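Local atomic coordinates of D-psicose 3-epimerase (Agrobacterium tumefaciens, PDB entry 2HK0), a protein that probably catalyses the reversible, metal-dependent epimerisation of non-phosphorylated ketohexoses at C3, interconverting D-fructose and D-psicose. Residues A[44-49]-A[78-83]; A[125-130]-A[170-175]. All blocks are in the same frame, centred on the assembly; numbering follows the deposited sequence.

Contact 1: A[44-49]-A[78-83]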
loop_
_atom_site.group_PDB
_atom_site.type_symbol
_atom_site.label_atom_id
_atom_site.label_comp_id
_atom_site.label_asym_id
_atom_site.label_seq_id
_atom_site.Cartn_x
_atom_site.Cartn_y
_atom_site.Cartn_z
ATOM N N LYS A 44 10.662 12.352 32.131
ATOM C CA LYS A 44 10.868 11.079 31.451
ATOM C C LYS A 44 10.709 11.217 29.940
ATOM O O LYS A 44 11.563 10.770 29.168
ATOM C CB LYS A 44 9.864 10.047 31.968
ATOM C CG LYS A 44 10.069 8.634 31.447
ATOM C CD LYS A 44 8.731 7.919 31.344
ATOM C CE LYS A 44 8.779 6.485 31.812
ATOM N NZ LYS A 44 9.691 5.606 31.079
ATOM N N VAL A 45 9.600 11.819 29.516
ATOM C CA VAL A 45 9.334 11.995 28.095
ATOM C C VAL A 45 10.409 12.876 27.452
ATOM O O VAL A 45 10.868 12.598 26.341
ATOM C CB VAL A 45 7.912 12.590 27.890
ATOM C CG1 VAL A 45 7.697 12.982 26.450
ATOM C CG2 VAL A 45 6.869 11.552 28.327
ATOM N N ALA A 46 10.835 13.924 28.155
ATOM C CA ALA A 46 11.877 14.795 27.617
ATOM C C ALA A 46 13.158 13.976 27.426
ATOM O O ALA A 46 13.831 14.085 26.399
ATOM C CB ALA A 46 12.142 15.957 28.566
ATOM N N LYS A 47 13.484 13.145 28.412
ATOM C CA LYS A 47 14.695 12.334 28.326
ATOM C C LYS A 47 14.650 11.349 27.164
ATOM O O LYS A 47 15.686 10.957 26.645
ATOM C CB LYS A 47 14.923 11.563 29.627
ATOM C CG LYS A 47 15.175 12.427 30.856
ATOM C CD LYS A 47 16.532 13.111 30.831
ATOM C CE LYS A 47 16.816 13.767 32.186
ATOM N NZ LYS A 47 16.649 12.789 33.314
ATOM N N LEU A 48 13.456 10.934 26.761
ATOM C CA LEU A 48 13.342 10.004 25.646
ATOM C C LEU A 48 13.519 10.739 24.312
ATOM O O LEU A 48 13.544 10.123 23.251
ATOM C CB LEU A 48 11.989 9.280 25.690
ATOM C CG LEU A 48 11.765 8.372 26.910
ATOM C CD1 LEU A 48 10.321 7.867 26.909
ATOM C CD2 LEU A 48 12.758 7.197 26.883
ATOM N N GLY A 49 13.626 12.059 24.352
ATOM C CA GLY A 49 13.846 12.777 23.101
ATOM C C GLY A 49 12.672 13.502 22.460
ATOM O O GLY A 49 12.840 14.175 21.444
ATOM N N ASN A 78 13.347 21.017 31.454
ATOM C CA ASN A 78 13.642 19.857 30.625
ATOM C C ASN A 78 13.497 20.136 29.140
ATOM O O ASN A 78 13.573 19.225 28.315
ATOM C CB ASN A 78 12.756 18.695 31.050
ATOM C CG ASN A 78 13.234 18.059 32.339
ATOM O OD1 ASN A 78 14.226 17.337 32.344
ATOM N ND2 ASN A 78 12.547 18.340 33.438
ATOM N N GLY A 79 13.289 21.406 28.813
ATOM C CA GLY A 79 13.155 21.820 27.431
ATOM C C GLY A 79 12.066 21.100 26.663
ATOM O O GLY A 79 12.259 20.765 25.492
ATOM N N ILE A 80 10.919 20.864 27.301
ATOM C CA ILE A 80 9.821 20.182 26.627
ATOM C C ILE A 80 8.550 21.044 26.650
ATOM O O ILE A 80 8.302 21.786 27.604
ATOM C CB ILE A 80 9.556 18.783 27.268
ATOM C CG1 ILE A 80 8.572 17.990 26.406
ATOM C CG2 ILE A 80 9.001 18.934 28.678
ATOM C CD1 ILE A 80 8.459 16.542 26.817
ATOM N N ILE A 81 7.758 20.945 25.590
ATOM C CA ILE A 81 6.529 21.722 25.467
ATOM C C ILE A 81 5.318 20.897 25.888
ATOM O O ILE A 81 5.282 19.684 25.677
ATOM C CB ILE A 81 6.321 22.173 23.996
ATOM C CG1 ILE A 81 7.482 23.065 23.547
ATOM C CG2 ILE A 81 5.007 22.910 23.850
ATOM C CD1 ILE A 81 7.561 23.230 22.037
ATOM N N LEU A 82 4.323 21.545 26.478
ATOM C CA LEU A 82 3.134 20.812 26.872
ATOM C C LEU A 82 1.968 21.102 25.936
ATOM O O LEU A 82 1.751 22.241 25.509
ATOM C CB LEU A 82 2.724 21.143 28.311
ATOM C CG LEU A 82 3.356 20.280 29.413
ATOM C CD1 LEU A 82 4.865 20.227 29.251
ATOM C CD2 LEU A 82 2.988 20.843 30.762
ATOM N N THR A 83 1.242 20.039 25.617
ATOM C CA THR A 83 0.055 20.101 24.788
ATOM C C THR A 83 -1.033 19.396 25.619
ATOM O O THR A 83 -0.709 18.592 26.501
ATOM C CB THR A 83 0.323 19.385 23.457
ATOM O OG1 THR A 83 0.924 20.316 22.543
ATOM C CG2 THR A 83 -0.930 18.864 22.883
#
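Ala46, Val45 and Ile80 form the apolar part of the contact between the last turn of helix 39-47 and the loop that enters strand 81-85. Ile80 is stretched out, with CG1 anti to its backbone N (chi1 -170°) and CD1 anti again, and this carries its terminal methyl to Val45 CG1, 3.7 Å from CD1. The two side chains cross at about a right angle. The same CD1 lies 3.8 Å from the backbone N of Ala46, so the methyl also rests on the helix backbone. Ala46 points its methyl toward the loop: its CB is 4.0 Å from Ile80 CB, 3.7 Å from Asn78 CB and 3.6 Å from Asn78 O. So small a side chain suits a place where the chains run close, Ala46 CA lying 5.9 Å from Ile80 CA.

This belongs to the outer shell of a TIM barrel, at the end where the strands begin; beneath it, Val45 and Ile80 both pack on Ile53 of strand 52-56.

No hydrogen bond joins the segments, and the polar side chains beside this apolar patch look to their own helices. Lys47 forms a salt bridge with Glu43, while Asn78 ND2 donates to Ser74 O.

In the backbone, two glycines do matching work. Gly49 and Gly79, both with positive phi, which glycine adopts easily, end their helices in Schellman motifs; Gly49 N bonds Ala46 O at 2.9 Å.

Contact 2: A[125-130]-A[170-175]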
loop_
_atom_site.group_PDB
_atom_site.type_symbol
_atom_site.label_atom_id
_atom_site.label_comp_id
_atom_site.label_asym_id
_atom_site.label_seq_id
_atom_site.Cartn_x
_atom_site.Cartn_y
_atom_site.Cartn_z
ATOM N N GLY A 125 -6.820 20.015 22.230
ATOM C CA GLY A 125 -7.512 19.222 21.227
ATOM C C GLY A 125 -8.448 18.166 21.780
ATOM O O GLY A 125 -8.446 17.876 22.978
ATOM N N GLY A 126 -9.249 17.572 20.905
ATOM C CA GLY A 126 -10.175 16.550 21.358
ATOM C C GLY A 126 -11.559 16.789 20.790
ATOM O O GLY A 126 -11.749 17.673 19.958
ATOM N N ALA A 127 -12.531 16.009 21.242
ATOM C CA ALA A 127 -13.901 16.147 20.753
ATOM C C ALA A 127 -14.578 17.302 21.494
ATOM O O ALA A 127 -15.599 17.109 22.159
ATOM C CB ALA A 127 -14.646 14.837 20.983
ATOM N N LEU A 128 -14.003 18.502 21.357
ATOM C CA LEU A 128 -14.482 19.698 22.047
ATOM C C LEU A 128 -15.925 20.049 21.748
ATOM O O LEU A 128 -16.600 20.692 22.561
ATOM C CB LEU A 128 -13.596 20.903 21.711
ATOM C CG LEU A 128 -12.074 20.718 21.712
ATOM C CD1 LEU A 128 -11.382 22.089 21.805
ATOM C CD2 LEU A 128 -11.658 19.843 22.881
ATOM N N HIS A 129 -16.389 19.621 20.584
ATOM C CA HIS A 129 -17.746 19.878 20.122
ATOM C C HIS A 129 -18.752 18.880 20.666
ATOM O O HIS A 129 -19.947 18.986 20.395
ATOM C CB HIS A 129 -17.776 19.744 18.609
ATOM C CG HIS A 129 -17.412 18.368 18.138
ATOM N ND1 HIS A 129 -16.168 17.812 18.363
ATOM C CD2 HIS A 129 -18.137 17.420 17.493
ATOM C CE1 HIS A 129 -16.146 16.582 17.878
ATOM N NE2 HIS A 129 -17.327 16.321 17.345
ATOM N N SER A 130 -18.274 17.902 21.420
ATOM C CA SER A 130 -19.151 16.844 21.878
ATOM C C SER A 130 -18.743 16.386 23.272
ATOM O O SER A 130 -18.358 17.191 24.116
ATOM C CB SER A 130 -19.033 15.695 20.866
ATOM O OG SER A 130 -19.853 14.588 21.166
ATOM N N GLU A 170 -11.305 17.453 17.031
ATOM C CA GLU A 170 -10.907 16.133 16.544
ATOM C C GLU A 170 -11.990 15.386 15.796
ATOM O O GLU A 170 -13.125 15.284 16.260
ATOM C CB GLU A 170 -10.392 15.270 17.708
ATOM C CG GLU A 170 -9.800 13.918 17.287
ATOM C CD GLU A 170 -9.151 13.162 18.456
ATOM O OE1 GLU A 170 -9.542 13.409 19.618
ATOM O OE2 GLU A 170 -8.263 12.313 18.212
ATOM N N VAL A 171 -11.622 14.872 14.624
ATOM C CA VAL A 171 -12.529 14.097 13.774
ATOM C C VAL A 171 -12.383 12.662 14.279
ATOM O O VAL A 171 -11.269 12.149 14.361
ATOM C CB VAL A 171 -12.103 14.216 12.283
ATOM C CG1 VAL A 171 -12.944 13.293 11.401
ATOM C CG2 VAL A 171 -12.277 15.672 11.822
ATOM N N LEU A 172 -13.498 12.029 14.634
ATOM C CA LEU A 172 -13.470 10.662 15.184
ATOM C C LEU A 172 -14.218 9.614 14.355
ATOM O O LEU A 172 -15.028 9.953 13.494
ATOM C CB LEU A 172 -14.067 10.670 16.592
ATOM C CG LEU A 172 -13.391 11.547 17.639
ATOM C CD1 LEU A 172 -14.292 11.629 18.882
ATOM C CD2 LEU A 172 -12.036 10.967 17.996
ATOM N N ASN A 173 -13.959 8.336 14.632
ATOM C CA ASN A 173 -14.631 7.265 13.899
ATOM C C ASN A 173 -16.082 7.104 14.369
ATOM O O ASN A 173 -16.437 7.519 15.467
ATOM C CB ASN A 173 -13.864 5.949 14.059
ATOM C CG ASN A 173 -14.002 5.354 15.449
ATOM O OD1 ASN A 173 -15.076 4.864 15.829
ATOM N ND2 ASN A 173 -12.921 5.396 16.216
ATOM N N ARG A 174 -16.909 6.496 13.529
ATOM C CA ARG A 174 -18.329 6.307 13.812
ATOM C C ARG A 174 -18.687 5.732 15.191
ATOM O O ARG A 174 -19.759 6.011 15.719
ATOM C CB ARG A 174 -18.942 5.405 12.738
ATOM C CG ARG A 174 -18.419 3.978 12.786
ATOM C CD ARG A 174 -18.881 3.206 11.548
ATOM N NE ARG A 174 -18.372 3.841 10.330
ATOM C CZ ARG A 174 -18.825 3.576 9.117
ATOM N NH1 ARG A 174 -19.794 2.679 8.959
ATOM N NH2 ARG A 174 -18.333 4.224 8.072
ATOM N N PHE A 175 -17.815 4.911 15.762
ATOM C CA PHE A 175 -18.110 4.315 17.068
ATOM C C PHE A 175 -17.963 5.285 18.246
ATOM O O PHE A 175 -18.484 5.018 19.326
ATOM C CB PHE A 175 -17.207 3.094 17.293
ATOM C CG PHE A 175 -17.375 2.020 16.249
ATOM C CD1 PHE A 175 -18.462 1.148 16.295
ATOM C CD2 PHE A 175 -16.451 1.890 15.212
ATOM C CE1 PHE A 175 -18.626 0.150 15.317
ATOM C CE2 PHE A 175 -16.603 0.908 14.239
ATOM C CZ PHE A 175 -17.692 0.030 14.285
#
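Gly126 and Glu170 make the tight part of this contact, their CA atoms 4.9 Å apart. Glu170 N donates to Gly126 O at 3.0 Å, nearly straight at the hydrogen (166°), although the donor stands well above the carbonyl plane, 53° out of it. That oxygen also takes a weak bond from Leu128 N, across the inverse gamma turn centred on Ala127, and Glu170 CB packs 3.6 Å from it. With CG anti to the backbone N (chi1 -173°) and the chain extended beyond, Glu170 passes alongside the glycine and sets OE1 3.6 Å from Gly126 CA. Glycine suits the place, since at its backbone angles a CB would press on the preceding carbonyl oxygen.

Strands 123-126 and 166-170 are neighbours in the parallel TIM barrel, and they meet here at their C-terminal ends, where this fold carries its active site. Glu170 OE2 lies close to a carboxylate oxygen of Asp203, an arrangement consistent with a metal site.

Past the strand ends the contact is sparser. Ala127 CB, on a partly exposed residue, meets Leu172 CD1 at 3.9 Å, methyl to methyl, and His129 brings CE1 obliquely to 3.7 Å from Glu170 O without a hydrogen bond. His129 NE2 instead makes a weak hydrogen bond to Asn177 OD1. Farther along, the loop leaves the partner segment for another subunit: Phe175 stacks on Phe175 of the second subunit.

Contacts 1 and 2 sit on opposite sides of the chain's centre, their centres about 17 Å and about 9 Å from the centre of the chain and about 26 Å from each other. They do not touch, yet their nearest atoms come within about 6 Å, because strands 81-85 and 123-126 are neighbours in the barrel sheet. Contact 1 joins a helix end to the start of a strand, at the N-terminal end of the barrel, opposite the end where TIM barrels carry their active sites; contact 2 joins two strand ends at that active-site mouth, with Glu170 probably part of the metal site. In sequence contact 1 closes before contact 2 opens.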